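Long-range contacts in rhamnosidase B (Bacillus sp., PDB 2OKX), which probably hydrolyses the bonds of terminal non-reducing alpha-L-rhamnose residues in alpha-L-rhamnosides, as a glycoside hydrolase of family 78: residues P63-P68 and M561-V566; F197-K202 and Q528-V533; G331-P336 and F387-Y392; L877-G882 and V889-Q894; L925-E930 and V939-G944. All blocks are in the same frame, centred on the assembly; numbering follows the deposited sequence.

The chain first enters these contacts at 63-68, and interaction 1 closes a long loop when 561-566 arrives. Interaction 2 (197-202 with 528-533) is nested inside that loop, and interaction 3 (331-336 with 387-392) is nested inside interaction 2. Interactions 1 and 2 touch: Tyr-531 N lies 2.7 Å from Met-561 O, a probable hydrogen bond. Interaction 1 ties the N-terminal domain to the helical domain; interaction 2 adds strand 201-203 to the end of strand 520-528. Interaction 3 stays within the D2 range, about 35 Å from interaction 1 between centres. Interactions 4 and 5 follow in series and touch. Interaction 4 closes a hairpin within one sheet; interaction 5 packs strand 924-932 against the chain at 939-944.

Interaction 1 (P63-P68 and M561-V566); sequences PVRSWP and MEDTFV
Arg-65 reaches across to Asp-563 and grips it side-on with two nitrogens. NE gives a bond of 2.9 Å to Asp-563 OD1, and NH2 one of 3.0 Å to Asp-563 OD2. Both oxygens are met on their syn sides, and the guanidinium and carboxylate planes are 28° apart. The chain bends at chi3 (72°), which turns NE toward Asp-563. Asp-563 OD1 also accepts a bond from the backbone N of Arg-65 at 3.1 Å, from above the carboxylate plane, and it forms a salt bridge with Arg-599. NH2 has a second acid partner, Glu-562 OE2, at 3.0 Å and at the guanidinium edge. NH1 is satisfied by the carbonyl O of Gln-573. Thr-564 OG1 lies over the centre of one guanidinium face. Its own hydrogen bond goes to Phe-565 O, at 3.0 Å. Val-64 CG1 packs on Asp-563 CB at 3.7 Å. The touching residues of both segments are buried, and the two acids probably offset the charge of Arg-65. The arrangement is a buried salt-bridge network. It joins the loop after strand 57-62 of the N-terminal domain to the loop between helices 544-559 and 577-590 of the six-hairpin glycosidase domain.

Interaction 2 (F197-K202 and Q528-V533); sequences FLTEEK and QSTYPV
Thr-199 and Thr-530 form the middle of a mostly backbone contact. Thr-199 N bonds to Thr-530 O at 2.8 Å, with an N-H...O angle of 174°. The return bond is made by a side chain: Thr-530 N donates to Thr-199 OG1 at 3.0 Å. Chi1 of 69° puts this hydroxyl between the backbone N and the carbonyl carbon of Thr-199. Next along, Glu-201 and Gln-528 make an antiparallel hydrogen-bonded pair. Glu-201 N donates to Gln-528 O at 2.9 Å, and Gln-528 N donates to Glu-201 O. Gln-528 O also meets Glu-200 CA at 3.2 Å in a CA-H...O contact.

Packing contacts lie toward the other end. Leu-198 CD2 comes to 3.7 Å from Tyr-531 CA, and Thr-199 CG2 rests 3.8 Å from Pro-532 CA. The Pro-532 ring packs on a carbonyl, with its CD 3.3 Å from Phe-197 O.

Polar side chains take partners beyond the two segments. Glu-200 forms salt bridges with Arg-527 and Arg-61, and Gln-528 OE1 accepts from Arg-447. The contact adds the short strand 201-203 to the end of strand 520-528. From there 528-533 leads on toward strand 538-541. Tyr-531 packs on helix 595-603, Gln-528 on helix 544-559, and Ser-529 on strand 450-457.

Interaction 3 (G331-P336 and F387-Y392); sequences GDNGVP and FEPSLY
Val-335 sits on the face of the Tyr-392 ring. Its CG1 lies 3.4 Å from the ring centroid and 9° off the normal, a CH-pi contact. Chi1 of 179° sets CG1 anti to the backbone N. The same methyl meets Phe-387 CB at 3.6 Å, while Val-335 CG2 lies 3.9 Å from Pro-389 CA. Pro-336 crosses Tyr-392 at about a right angle, with its CG 3.4 Å from Tyr-392 OH.

One water joins the two backbones. It accepts from Phe-387 N at 2.6 Å and donates to Val-335 O at 3.1 Å. Further out, Tyr-392 OH is hydrogen-bonded to Tyr-219 and Glu-394, which should help to fix the ring. Strand 219-223 packs on Phe-387 and Tyr-392, and helix 225-229 also meets Phe-387. Backbone bonds from Leu-391 N to Glu-388 O and from Tyr-392 N to Pro-389 O hold the 3-10 turn that leads to Tyr-392. The whole is a loop-to-loop contact in the beta-rich D2 region, where an apolar residue is laid over an aromatic face.

Interaction 4 (L877-G882 and V889-Q894); sequences LGVKRG and VDIAPQ
Strands 879-881 and 888-891 form a beta hairpin, and Val-879 faces Ile-891 at one end of it. The hairpin begins just after helix 868-876, within the C-terminal family region. The two short strands run antiparallel, with 154° between their directions. Lys-880 and Asp-890 are the hydrogen-bonded pair. Lys-880 N donates to Asp-890 O at 3.0 Å, and Asp-890 N donates to Lys-880 O at 2.9 Å. A third bond goes from Ala-892 N to Gly-878 O at 2.9 Å. Ile-891 CA adds a CA-H...O contact to the same oxygen at 3.3 Å.

The pairing is part of a three-stranded sheet in which strand 936-939 lies parallel to 888-891 on its far side. Gly-878 is where the chain leaves the helix. It has positive phi (106°), and its CA lies close against Pro-893 N, at 3.9 Å.

On one face, Val-879 CG2 lies 4.1 Å from Ile-891 CD1, the two side chains pointing the same way. Val-915 of strand 912-921 packs on Val-879 and Ile-891. Lys-880 and Asp-890 point to the other face. Lys-880 NZ, at the end of an extended chain that leads away from the hairpin, makes a salt bridge to Glu-812. Asp-890 OD2 accepts from Asn-938. Pro-893 CG meets Leu-877 O at 3.6 Å.

Interaction 5 (L925-E930 and V939-G944); sequences LKLRIE and VTLPEG
Leu-925, near the start of strand 924-932, meets Pro-942 tip to tip, its CD1 4.0 Å from Pro-942 CD. The contact is face-to-face packing of two beta layers, as in a beta sandwich, within the C-terminal domain. One layer holds strand 924-932. The other ends in strand 936-939 and the chain that follows it. No hydrogen bond crosses between the segments, and the nearest CA atoms, those of Leu-925 and Leu-941, are 8.3 Å apart.

Leu-927 comes next on the same side of the strand. Chi1 of 167° sets its CG anti to the backbone N. Its CD2 touches two residues: Val-939 CG1 at 3.9 Å and Leu-941 CD2 at 4.0 Å. Leu-927 and Leu-941 lie alongside, with their ends pointing in opposite directions. Val-915 and Val-949, from the strands on either side of 924-932, also pack against Leu-927. Ile-929 completes the row. Its CD1 packs on Ile-891 CG2, and Ile-929 CD1 lies 3.5 Å from Val-939 CG2.

Interaction 1 (P63-P68 and M561-V566)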
# COMPACT_ATOMS: atom_id res chain seq x y z
N PRO A 63 -16.74 -0.41 -1.13
CA PRO A 63 -16.73 -0.20 -2.58
C PRO A 63 -15.27 0.01 -2.99
O PRO A 63 -14.39 -0.03 -2.15
CB PRO A 63 -17.55 1.07 -2.73
CG PRO A 63 -17.12 1.86 -1.53
CD PRO A 63 -17.16 0.81 -0.42
N VAL A 64 -15.02 0.21 -4.28
CA VAL A 64 -13.66 0.46 -4.72
C VAL A 64 -13.32 1.85 -4.19
O VAL A 64 -14.22 2.61 -3.83
CB VAL A 64 -13.54 0.43 -6.26
CG1 VAL A 64 -13.85 -0.97 -6.78
CG2 VAL A 64 -14.48 1.45 -6.89
N ARG A 65 -12.04 2.20 -4.12
CA ARG A 65 -11.67 3.51 -3.60
C ARG A 65 -12.22 4.62 -4.49
O ARG A 65 -12.16 4.52 -5.72
CB ARG A 65 -10.15 3.62 -3.43
CG ARG A 65 -9.33 3.60 -4.71
CD ARG A 65 -7.87 3.27 -4.38
NE ARG A 65 -7.72 1.86 -4.00
CZ ARG A 65 -6.68 1.36 -3.35
NH1 ARG A 65 -5.68 2.16 -2.98
NH2 ARG A 65 -6.62 0.06 -3.08
N SER A 66 -12.75 5.66 -3.87
CA SER A 66 -13.34 6.78 -4.61
C SER A 66 -13.06 8.16 -4.03
O SER A 66 -12.64 8.30 -2.89
CB SER A 66 -14.87 6.65 -4.64
OG SER A 66 -15.32 5.32 -4.78
N TRP A 67 -13.30 9.18 -4.86
CA TRP A 67 -13.23 10.56 -4.42
C TRP A 67 -14.70 10.67 -4.02
O TRP A 67 -15.58 10.28 -4.79
CB TRP A 67 -12.97 11.54 -5.58
CG TRP A 67 -11.61 11.48 -6.20
CD1 TRP A 67 -11.29 10.94 -7.41
CD2 TRP A 67 -10.41 12.04 -5.67
NE1 TRP A 67 -9.95 11.13 -7.67
CE2 TRP A 67 -9.39 11.80 -6.62
CE3 TRP A 67 -10.08 12.72 -4.49
CZ2 TRP A 67 -8.07 12.22 -6.43
CZ3 TRP A 67 -8.77 13.14 -4.29
CH2 TRP A 67 -7.78 12.89 -5.26
N PRO A 68 -15.00 11.17 -2.81
CA PRO A 68 -16.41 11.28 -2.42
C PRO A 68 -17.33 11.93 -3.46
O PRO A 68 -18.51 11.60 -3.53
CB PRO A 68 -16.33 12.07 -1.12
CG PRO A 68 -15.06 11.54 -0.51
CD PRO A 68 -14.11 11.54 -1.70
N MET A 561 -2.17 -5.59 -7.44
CA MET A 561 -3.33 -5.28 -8.27
C MET A 561 -4.58 -5.56 -7.44
O MET A 561 -4.99 -6.71 -7.28
CB MET A 561 -3.34 -6.13 -9.55
CG MET A 561 -2.31 -5.69 -10.59
SD MET A 561 -2.18 -6.79 -12.03
CE MET A 561 -3.64 -6.32 -12.98
N GLU A 562 -5.16 -4.50 -6.89
CA GLU A 562 -6.39 -4.60 -6.09
C GLU A 562 -7.46 -3.96 -6.96
O GLU A 562 -7.53 -4.25 -8.15
CB GLU A 562 -6.24 -3.82 -4.78
CG GLU A 562 -5.07 -4.28 -3.90
CD GLU A 562 -5.00 -3.57 -2.56
OE1 GLU A 562 -4.05 -3.84 -1.80
OE2 GLU A 562 -5.89 -2.74 -2.27
N ASP A 563 -8.28 -3.08 -6.39
CA ASP A 563 -9.29 -2.39 -7.18
C ASP A 563 -8.55 -1.36 -8.05
O ASP A 563 -9.09 -0.82 -9.01
CB ASP A 563 -10.30 -1.69 -6.27
CG ASP A 563 -9.65 -0.71 -5.32
OD1 ASP A 563 -9.83 0.51 -5.52
OD2 ASP A 563 -8.96 -1.17 -4.39
N THR A 564 -7.30 -1.11 -7.68
CA THR A 564 -6.41 -0.21 -8.41
C THR A 564 -5.02 -0.81 -8.24
O THR A 564 -4.83 -1.72 -7.43
CB THR A 564 -6.34 1.21 -7.79
OG1 THR A 564 -5.78 1.12 -6.47
CG2 THR A 564 -7.71 1.86 -7.73
N PHE A 565 -4.05 -0.34 -9.02
CA PHE A 565 -2.69 -0.81 -8.83
C PHE A 565 -2.31 -0.20 -7.48
O PHE A 565 -2.86 0.84 -7.11
CB PHE A 565 -1.75 -0.25 -9.90
CG PHE A 565 -1.89 -0.89 -11.24
CD1 PHE A 565 -2.44 -0.20 -12.31
CD2 PHE A 565 -1.46 -2.20 -11.45
CE1 PHE A 565 -2.56 -0.79 -13.57
CE2 PHE A 565 -1.57 -2.81 -12.70
CZ PHE A 565 -2.13 -2.10 -13.76
N VAL A 566 -1.42 -0.84 -6.74
CA VAL A 566 -0.98 -0.28 -5.47
C VAL A 566 0.54 -0.42 -5.40
O VAL A 566 1.12 -1.24 -6.11
CB VAL A 566 -1.62 -0.98 -4.24
CG1 VAL A 566 -3.12 -0.74 -4.22
CG2 VAL A 566 -1.33 -2.47 -4.26

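Interaction 2 (F197-K202 and Q528-V533)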
# COMPACT_ATOMS: atom_id res chain seq x y z
N PHE A 197 -15.30 -7.51 -10.28
CA PHE A 197 -15.06 -7.76 -8.86
C PHE A 197 -13.73 -8.46 -8.60
O PHE A 197 -13.19 -9.14 -9.46
CB PHE A 197 -16.21 -8.58 -8.27
CG PHE A 197 -17.50 -7.81 -8.14
CD1 PHE A 197 -17.57 -6.68 -7.32
CD2 PHE A 197 -18.64 -8.20 -8.83
CE1 PHE A 197 -18.75 -5.96 -7.19
CE2 PHE A 197 -19.84 -7.48 -8.70
CZ PHE A 197 -19.89 -6.36 -7.88
N LEU A 198 -13.21 -8.27 -7.39
CA LEU A 198 -11.94 -8.88 -7.01
C LEU A 198 -12.13 -10.36 -6.71
O LEU A 198 -13.24 -10.84 -6.50
CB LEU A 198 -11.35 -8.18 -5.78
CG LEU A 198 -11.11 -6.66 -5.86
CD1 LEU A 198 -10.26 -6.23 -4.67
CD2 LEU A 198 -10.40 -6.31 -7.16
N THR A 199 -11.02 -11.09 -6.69
CA THR A 199 -11.06 -12.51 -6.39
C THR A 199 -11.08 -12.65 -4.88
O THR A 199 -10.90 -11.68 -4.15
CB THR A 199 -9.79 -13.24 -6.86
OG1 THR A 199 -8.69 -12.82 -6.04
CG2 THR A 199 -9.47 -12.92 -8.30
N GLU A 200 -11.32 -13.86 -4.41
CA GLU A 200 -11.25 -14.17 -3.00
C GLU A 200 -11.15 -15.68 -2.96
O GLU A 200 -12.13 -16.39 -3.13
CB GLU A 200 -12.47 -13.67 -2.22
CG GLU A 200 -12.31 -13.91 -0.71
CD GLU A 200 -13.05 -12.90 0.17
OE1 GLU A 200 -13.32 -13.24 1.34
OE2 GLU A 200 -13.34 -11.78 -0.29
N GLU A 201 -9.92 -16.17 -2.79
CA GLU A 201 -9.71 -17.61 -2.76
C GLU A 201 -8.99 -18.05 -1.51
O GLU A 201 -7.95 -17.50 -1.12
CB GLU A 201 -8.98 -18.09 -4.02
CG GLU A 201 -7.54 -17.65 -4.19
CD GLU A 201 -6.95 -18.07 -5.54
OE1 GLU A 201 -6.88 -19.28 -5.83
OE2 GLU A 201 -6.55 -17.18 -6.31
N LYS A 202 -9.57 -19.06 -0.87
CA LYS A 202 -9.03 -19.61 0.35
C LYS A 202 -7.78 -20.41 0.04
O LYS A 202 -7.81 -21.37 -0.72
CB LYS A 202 -10.08 -20.51 1.00
CG LYS A 202 -9.72 -21.04 2.36
CD LYS A 202 -10.90 -21.81 2.92
CE LYS A 202 -10.63 -22.34 4.31
NZ LYS A 202 -11.84 -23.02 4.84
N GLN A 528 -6.94 -14.95 -0.10
CA GLN A 528 -6.22 -14.03 -0.97
C GLN A 528 -7.20 -13.29 -1.86
O GLN A 528 -8.18 -13.87 -2.33
CB GLN A 528 -5.20 -14.78 -1.83
CG GLN A 528 -4.42 -13.88 -2.78
CD GLN A 528 -3.17 -14.55 -3.32
OE1 GLN A 528 -2.21 -14.79 -2.58
NE2 GLN A 528 -3.18 -14.88 -4.60
N SER A 529 -6.94 -12.01 -2.08
CA SER A 529 -7.82 -11.18 -2.89
C SER A 529 -7.05 -10.21 -3.78
O SER A 529 -6.29 -9.38 -3.29
CB SER A 529 -8.76 -10.38 -1.97
OG SER A 529 -9.53 -9.45 -2.72
N THR A 530 -7.24 -10.33 -5.09
CA THR A 530 -6.58 -9.44 -6.04
C THR A 530 -7.51 -9.15 -7.20
O THR A 530 -8.61 -9.70 -7.28
CB THR A 530 -5.31 -10.09 -6.65
OG1 THR A 530 -5.70 -11.11 -7.57
CG2 THR A 530 -4.43 -10.71 -5.56
N TYR A 531 -7.07 -8.28 -8.10
CA TYR A 531 -7.84 -7.97 -9.28
C TYR A 531 -7.93 -9.32 -9.99
O TYR A 531 -7.02 -10.14 -9.88
CB TYR A 531 -7.09 -6.95 -10.14
CG TYR A 531 -7.87 -6.47 -11.34
CD1 TYR A 531 -7.79 -7.13 -12.57
CD2 TYR A 531 -8.71 -5.36 -11.24
CE1 TYR A 531 -8.53 -6.71 -13.66
CE2 TYR A 531 -9.47 -4.93 -12.33
CZ TYR A 531 -9.37 -5.60 -13.54
OH TYR A 531 -10.11 -5.17 -14.61
N PRO A 532 -9.03 -9.58 -10.72
CA PRO A 532 -9.17 -10.86 -11.42
C PRO A 532 -8.17 -11.04 -12.56
O PRO A 532 -8.37 -10.54 -13.66
CB PRO A 532 -10.62 -10.84 -11.90
CG PRO A 532 -10.86 -9.38 -12.15
CD PRO A 532 -10.22 -8.73 -10.94
N VAL A 533 -7.08 -11.75 -12.28
CA VAL A 533 -6.06 -12.01 -13.29
C VAL A 533 -5.84 -13.50 -13.47
O VAL A 533 -5.85 -14.26 -12.50
CB VAL A 533 -4.70 -11.37 -12.91
CG1 VAL A 533 -4.81 -9.85 -12.91
CG2 VAL A 533 -4.26 -11.87 -11.53

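Interaction 3 (G331-P336 and F387-Y392)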
# COMPACT_ATOMS: atom_id res chain seq x y z
N GLY A 331 -6.64 15.05 34.87
CA GLY A 331 -7.89 14.51 35.37
C GLY A 331 -8.15 13.11 34.86
O GLY A 331 -8.06 12.85 33.65
N ASP A 332 -8.47 12.20 35.77
CA ASP A 332 -8.74 10.81 35.42
C ASP A 332 -9.83 10.66 34.37
O ASP A 332 -10.89 11.29 34.46
CB ASP A 332 -9.15 10.03 36.67
CG ASP A 332 -9.66 8.65 36.35
OD1 ASP A 332 -8.88 7.84 35.80
OD2 ASP A 332 -10.85 8.36 36.63
N ASN A 333 -9.56 9.83 33.36
CA ASN A 333 -10.53 9.58 32.30
C ASN A 333 -10.43 8.14 31.80
O ASN A 333 -11.08 7.78 30.82
CB ASN A 333 -10.34 10.56 31.14
CG ASN A 333 -9.07 10.28 30.33
OD1 ASN A 333 -8.89 10.85 29.25
ND2 ASN A 333 -8.20 9.43 30.85
N GLY A 334 -9.62 7.33 32.47
CA GLY A 334 -9.47 5.94 32.07
C GLY A 334 -8.11 5.59 31.49
O GLY A 334 -7.65 4.45 31.61
N VAL A 335 -7.46 6.56 30.86
CA VAL A 335 -6.14 6.36 30.26
C VAL A 335 -5.08 6.88 31.23
O VAL A 335 -5.09 8.05 31.60
CB VAL A 335 -6.02 7.12 28.92
CG1 VAL A 335 -4.65 6.92 28.32
CG2 VAL A 335 -7.10 6.64 27.97
N PRO A 336 -4.15 6.00 31.65
CA PRO A 336 -3.07 6.34 32.59
C PRO A 336 -1.97 7.25 32.06
O PRO A 336 -0.93 7.41 32.70
CB PRO A 336 -2.53 4.97 32.98
CG PRO A 336 -2.67 4.20 31.70
CD PRO A 336 -4.06 4.59 31.24
N PHE A 387 -5.62 12.05 27.85
CA PHE A 387 -5.47 11.35 26.57
C PHE A 387 -6.84 10.87 26.10
O PHE A 387 -7.51 10.13 26.81
CB PHE A 387 -4.54 10.16 26.74
CG PHE A 387 -3.76 9.81 25.51
CD1 PHE A 387 -2.41 10.11 25.42
CD2 PHE A 387 -4.39 9.21 24.42
CE1 PHE A 387 -1.68 9.82 24.26
CE2 PHE A 387 -3.68 8.92 23.26
CZ PHE A 387 -2.32 9.22 23.18
N GLU A 388 -7.26 11.28 24.90
CA GLU A 388 -8.56 10.85 24.38
C GLU A 388 -8.60 9.32 24.33
O GLU A 388 -7.81 8.69 23.63
CB GLU A 388 -8.81 11.43 22.99
CG GLU A 388 -10.23 11.16 22.49
CD GLU A 388 -10.51 11.74 21.11
OE1 GLU A 388 -11.65 11.57 20.61
OE2 GLU A 388 -9.61 12.37 20.52
N PRO A 389 -9.53 8.70 25.08
CA PRO A 389 -9.72 7.25 25.15
C PRO A 389 -9.71 6.48 23.83
O PRO A 389 -9.08 5.43 23.73
CB PRO A 389 -11.04 7.11 25.89
CG PRO A 389 -11.01 8.29 26.83
CD PRO A 389 -10.53 9.39 25.92
N SER A 390 -10.43 6.98 22.83
CA SER A 390 -10.51 6.30 21.54
C SER A 390 -9.18 6.25 20.78
O SER A 390 -9.04 5.50 19.81
CB SER A 390 -11.58 6.96 20.67
OG SER A 390 -11.26 8.31 20.38
N LEU A 391 -8.20 7.03 21.23
CA LEU A 391 -6.89 7.07 20.58
C LEU A 391 -5.87 6.29 21.39
O LEU A 391 -4.67 6.37 21.14
CB LEU A 391 -6.42 8.53 20.46
CG LEU A 391 -7.38 9.54 19.83
CD1 LEU A 391 -6.72 10.92 19.78
CD2 LEU A 391 -7.75 9.08 18.43
N TYR A 392 -6.35 5.51 22.35
CA TYR A 392 -5.47 4.75 23.23
C TYR A 392 -5.95 3.33 23.49
O TYR A 392 -7.15 3.09 23.67
CB TYR A 392 -5.38 5.49 24.57
CG TYR A 392 -4.59 4.78 25.64
CD1 TYR A 392 -3.21 4.97 25.76
CD2 TYR A 392 -5.22 3.91 26.54
CE1 TYR A 392 -2.48 4.33 26.75
CE2 TYR A 392 -4.49 3.26 27.53
CZ TYR A 392 -3.13 3.47 27.64
OH TYR A 392 -2.41 2.85 28.62
O HOH W 1 -5.76 10.60 30.06

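Interaction 4 (L877-G882 and V889-Q894)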
# COMPACT_ATOMS: atom_id res chain seq x y z
N LEU A 877 12.62 -12.43 -25.45
CA LEU A 877 11.80 -13.36 -26.23
C LEU A 877 11.61 -12.72 -27.61
O LEU A 877 11.61 -13.41 -28.63
CB LEU A 877 10.45 -13.57 -25.57
CG LEU A 877 9.53 -14.55 -26.30
CD1 LEU A 877 10.14 -15.96 -26.31
CD2 LEU A 877 8.18 -14.57 -25.59
N GLY A 878 11.44 -11.40 -27.62
CA GLY A 878 11.30 -10.66 -28.86
C GLY A 878 9.94 -10.13 -29.27
O GLY A 878 9.78 -9.68 -30.40
N VAL A 879 8.96 -10.16 -28.37
CA VAL A 879 7.62 -9.69 -28.72
C VAL A 879 7.37 -8.22 -28.40
O VAL A 879 7.41 -7.82 -27.23
CB VAL A 879 6.53 -10.51 -28.00
CG1 VAL A 879 5.14 -10.02 -28.42
CG2 VAL A 879 6.69 -11.99 -28.33
N LYS A 880 7.12 -7.42 -29.43
CA LYS A 880 6.84 -6.00 -29.26
C LYS A 880 5.62 -5.55 -30.07
O LYS A 880 5.38 -6.05 -31.17
CB LYS A 880 8.04 -5.16 -29.70
CG LYS A 880 9.22 -5.19 -28.74
CD LYS A 880 10.30 -4.22 -29.20
CE LYS A 880 11.46 -4.17 -28.23
NZ LYS A 880 12.49 -3.20 -28.69
N ARG A 881 4.86 -4.62 -29.51
CA ARG A 881 3.67 -4.07 -30.17
C ARG A 881 4.18 -3.32 -31.41
O ARG A 881 5.12 -2.53 -31.30
CB ARG A 881 2.95 -3.09 -29.23
CG ARG A 881 1.54 -2.68 -29.67
CD ARG A 881 0.98 -1.55 -28.80
NE ARG A 881 1.68 -0.29 -29.04
CZ ARG A 881 2.60 0.23 -28.24
NH1 ARG A 881 3.18 1.38 -28.56
NH2 ARG A 881 2.94 -0.38 -27.11
N GLY A 882 3.57 -3.56 -32.56
CA GLY A 882 4.01 -2.91 -33.79
C GLY A 882 3.15 -1.77 -34.30
O GLY A 882 3.58 -0.99 -35.14
N VAL A 889 2.55 -6.86 -35.08
CA VAL A 889 3.48 -7.19 -34.02
C VAL A 889 4.85 -7.42 -34.61
O VAL A 889 5.00 -8.01 -35.68
CB VAL A 889 3.01 -8.47 -33.27
CG1 VAL A 889 2.82 -9.62 -34.25
CG2 VAL A 889 4.02 -8.85 -32.20
N ASP A 890 5.87 -6.92 -33.92
CA ASP A 890 7.24 -7.08 -34.35
C ASP A 890 7.88 -8.18 -33.52
O ASP A 890 7.89 -8.11 -32.29
CB ASP A 890 8.01 -5.77 -34.14
CG ASP A 890 7.48 -4.64 -34.99
OD1 ASP A 890 7.86 -3.48 -34.72
OD2 ASP A 890 6.70 -4.90 -35.93
N ILE A 891 8.39 -9.21 -34.19
CA ILE A 891 9.05 -10.31 -33.51
C ILE A 891 10.54 -10.20 -33.83
O ILE A 891 10.96 -10.42 -34.98
CB ILE A 891 8.52 -11.68 -33.99
CG1 ILE A 891 7.00 -11.76 -33.80
CG2 ILE A 891 9.21 -12.81 -33.22
CD1 ILE A 891 6.53 -11.58 -32.37
N ALA A 892 11.34 -9.85 -32.83
CA ALA A 892 12.78 -9.69 -33.01
C ALA A 892 13.52 -10.20 -31.78
O ALA A 892 13.89 -9.42 -30.90
CB ALA A 892 13.11 -8.22 -33.26
N PRO A 893 13.75 -11.51 -31.71
CA PRO A 893 14.45 -12.13 -30.57
C PRO A 893 15.87 -11.62 -30.38
O PRO A 893 16.54 -11.22 -31.34
CB PRO A 893 14.43 -13.62 -30.92
CG PRO A 893 13.22 -13.77 -31.81
CD PRO A 893 13.34 -12.54 -32.68
N GLN A 894 16.31 -11.62 -29.12
CA GLN A 894 17.67 -11.23 -28.75
C GLN A 894 18.07 -12.28 -27.72
O GLN A 894 18.04 -12.03 -26.51
CB GLN A 894 17.70 -9.82 -28.13
CG GLN A 894 17.40 -8.69 -29.11
CD GLN A 894 18.36 -8.66 -30.30
OE1 GLN A 894 18.09 -8.01 -31.31
NE2 GLN A 894 19.48 -9.36 -30.18

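Interaction 5 (L925-E930 and V939-G944)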
# COMPACT_ATOMS: atom_id res chain seq x y z
N LEU A 925 18.79 -20.62 -35.64
CA LEU A 925 17.63 -20.72 -34.77
C LEU A 925 16.44 -21.40 -35.42
O LEU A 925 16.31 -21.44 -36.65
CB LEU A 925 17.14 -19.33 -34.35
CG LEU A 925 17.73 -18.50 -33.21
CD1 LEU A 925 17.04 -17.14 -33.21
CD2 LEU A 925 17.52 -19.20 -31.87
N LYS A 926 15.56 -21.93 -34.57
CA LYS A 926 14.31 -22.52 -35.00
C LYS A 926 13.36 -21.59 -34.24
O LYS A 926 13.52 -21.39 -33.03
CB LYS A 926 14.16 -23.95 -34.48
CG LYS A 926 12.99 -24.69 -35.10
CD LYS A 926 12.38 -25.68 -34.12
CE LYS A 926 13.41 -26.64 -33.56
NZ LYS A 926 12.79 -27.58 -32.58
N LEU A 927 12.38 -21.01 -34.93
CA LEU A 927 11.45 -20.07 -34.31
C LEU A 927 10.01 -20.34 -34.72
O LEU A 927 9.73 -20.52 -35.90
CB LEU A 927 11.84 -18.63 -34.69
CG LEU A 927 10.86 -17.49 -34.42
CD1 LEU A 927 10.75 -17.26 -32.93
CD2 LEU A 927 11.35 -16.21 -35.11
N ARG A 928 9.11 -20.35 -33.74
CA ARG A 928 7.69 -20.57 -33.99
C ARG A 928 6.92 -19.37 -33.44
O ARG A 928 7.19 -18.89 -32.34
CB ARG A 928 7.22 -21.85 -33.28
CG ARG A 928 5.74 -22.19 -33.49
CD ARG A 928 5.30 -23.29 -32.52
NE ARG A 928 3.90 -23.68 -32.71
CZ ARG A 928 3.47 -24.48 -33.68
NH1 ARG A 928 4.31 -24.98 -34.57
NH2 ARG A 928 2.18 -24.78 -33.75
N ILE A 929 5.96 -18.89 -34.23
CA ILE A 929 5.14 -17.75 -33.86
C ILE A 929 3.68 -18.12 -34.12
O ILE A 929 3.34 -18.62 -35.19
CB ILE A 929 5.48 -16.52 -34.74
CG1 ILE A 929 6.94 -16.12 -34.54
CG2 ILE A 929 4.55 -15.35 -34.40
CD1 ILE A 929 7.46 -15.16 -35.61
N GLU A 930 2.82 -17.87 -33.14
CA GLU A 930 1.41 -18.17 -33.30
C GLU A 930 0.63 -16.92 -32.90
O GLU A 930 0.86 -16.35 -31.83
CB GLU A 930 1.01 -19.36 -32.42
CG GLU A 930 -0.36 -19.93 -32.76
CD GLU A 930 -0.55 -21.34 -32.22
OE1 GLU A 930 -1.56 -21.99 -32.60
OE2 GLU A 930 0.30 -21.81 -31.42
N VAL A 939 8.93 -10.30 -38.85
CA VAL A 939 9.96 -11.12 -38.21
C VAL A 939 11.39 -10.72 -38.57
O VAL A 939 11.72 -10.58 -39.75
CB VAL A 939 9.80 -12.61 -38.58
CG1 VAL A 939 10.81 -13.46 -37.80
CG2 VAL A 939 8.38 -13.07 -38.30
N THR A 940 12.23 -10.56 -37.56
CA THR A 940 13.63 -10.21 -37.76
C THR A 940 14.52 -11.08 -36.89
O THR A 940 14.52 -10.95 -35.67
CB THR A 940 13.92 -8.73 -37.38
OG1 THR A 940 13.04 -7.85 -38.09
CG2 THR A 940 15.36 -8.37 -37.73
N LEU A 941 15.29 -11.98 -37.50
CA LEU A 941 16.20 -12.81 -36.72
C LEU A 941 17.34 -11.90 -36.26
O LEU A 941 17.69 -10.94 -36.94
CB LEU A 941 16.74 -13.95 -37.57
CG LEU A 941 15.70 -14.98 -38.03
CD1 LEU A 941 16.41 -16.11 -38.76
CD2 LEU A 941 14.95 -15.53 -36.81
N PRO A 942 17.93 -12.20 -35.09
CA PRO A 942 19.03 -11.38 -34.57
C PRO A 942 20.27 -11.36 -35.47
O PRO A 942 20.46 -12.25 -36.30
CB PRO A 942 19.29 -12.00 -33.19
CG PRO A 942 18.88 -13.42 -33.37
CD PRO A 942 17.61 -13.30 -34.17
N GLU A 943 21.10 -10.34 -35.28
CA GLU A 943 22.30 -10.14 -36.08
C GLU A 943 23.10 -11.40 -36.39
O GLU A 943 23.50 -12.14 -35.48
CB GLU A 943 23.22 -9.11 -35.41
CG GLU A 943 24.54 -8.86 -36.13
CD GLU A 943 25.32 -7.69 -35.55
OE1 GLU A 943 25.22 -7.45 -34.32
OE2 GLU A 943 26.03 -7.00 -36.31
N GLY A 944 23.32 -11.64 -37.68
CA GLY A 944 24.09 -12.78 -38.14
C GLY A 944 23.51 -14.17 -37.91
O GLY A 944 24.19 -15.17 -38.15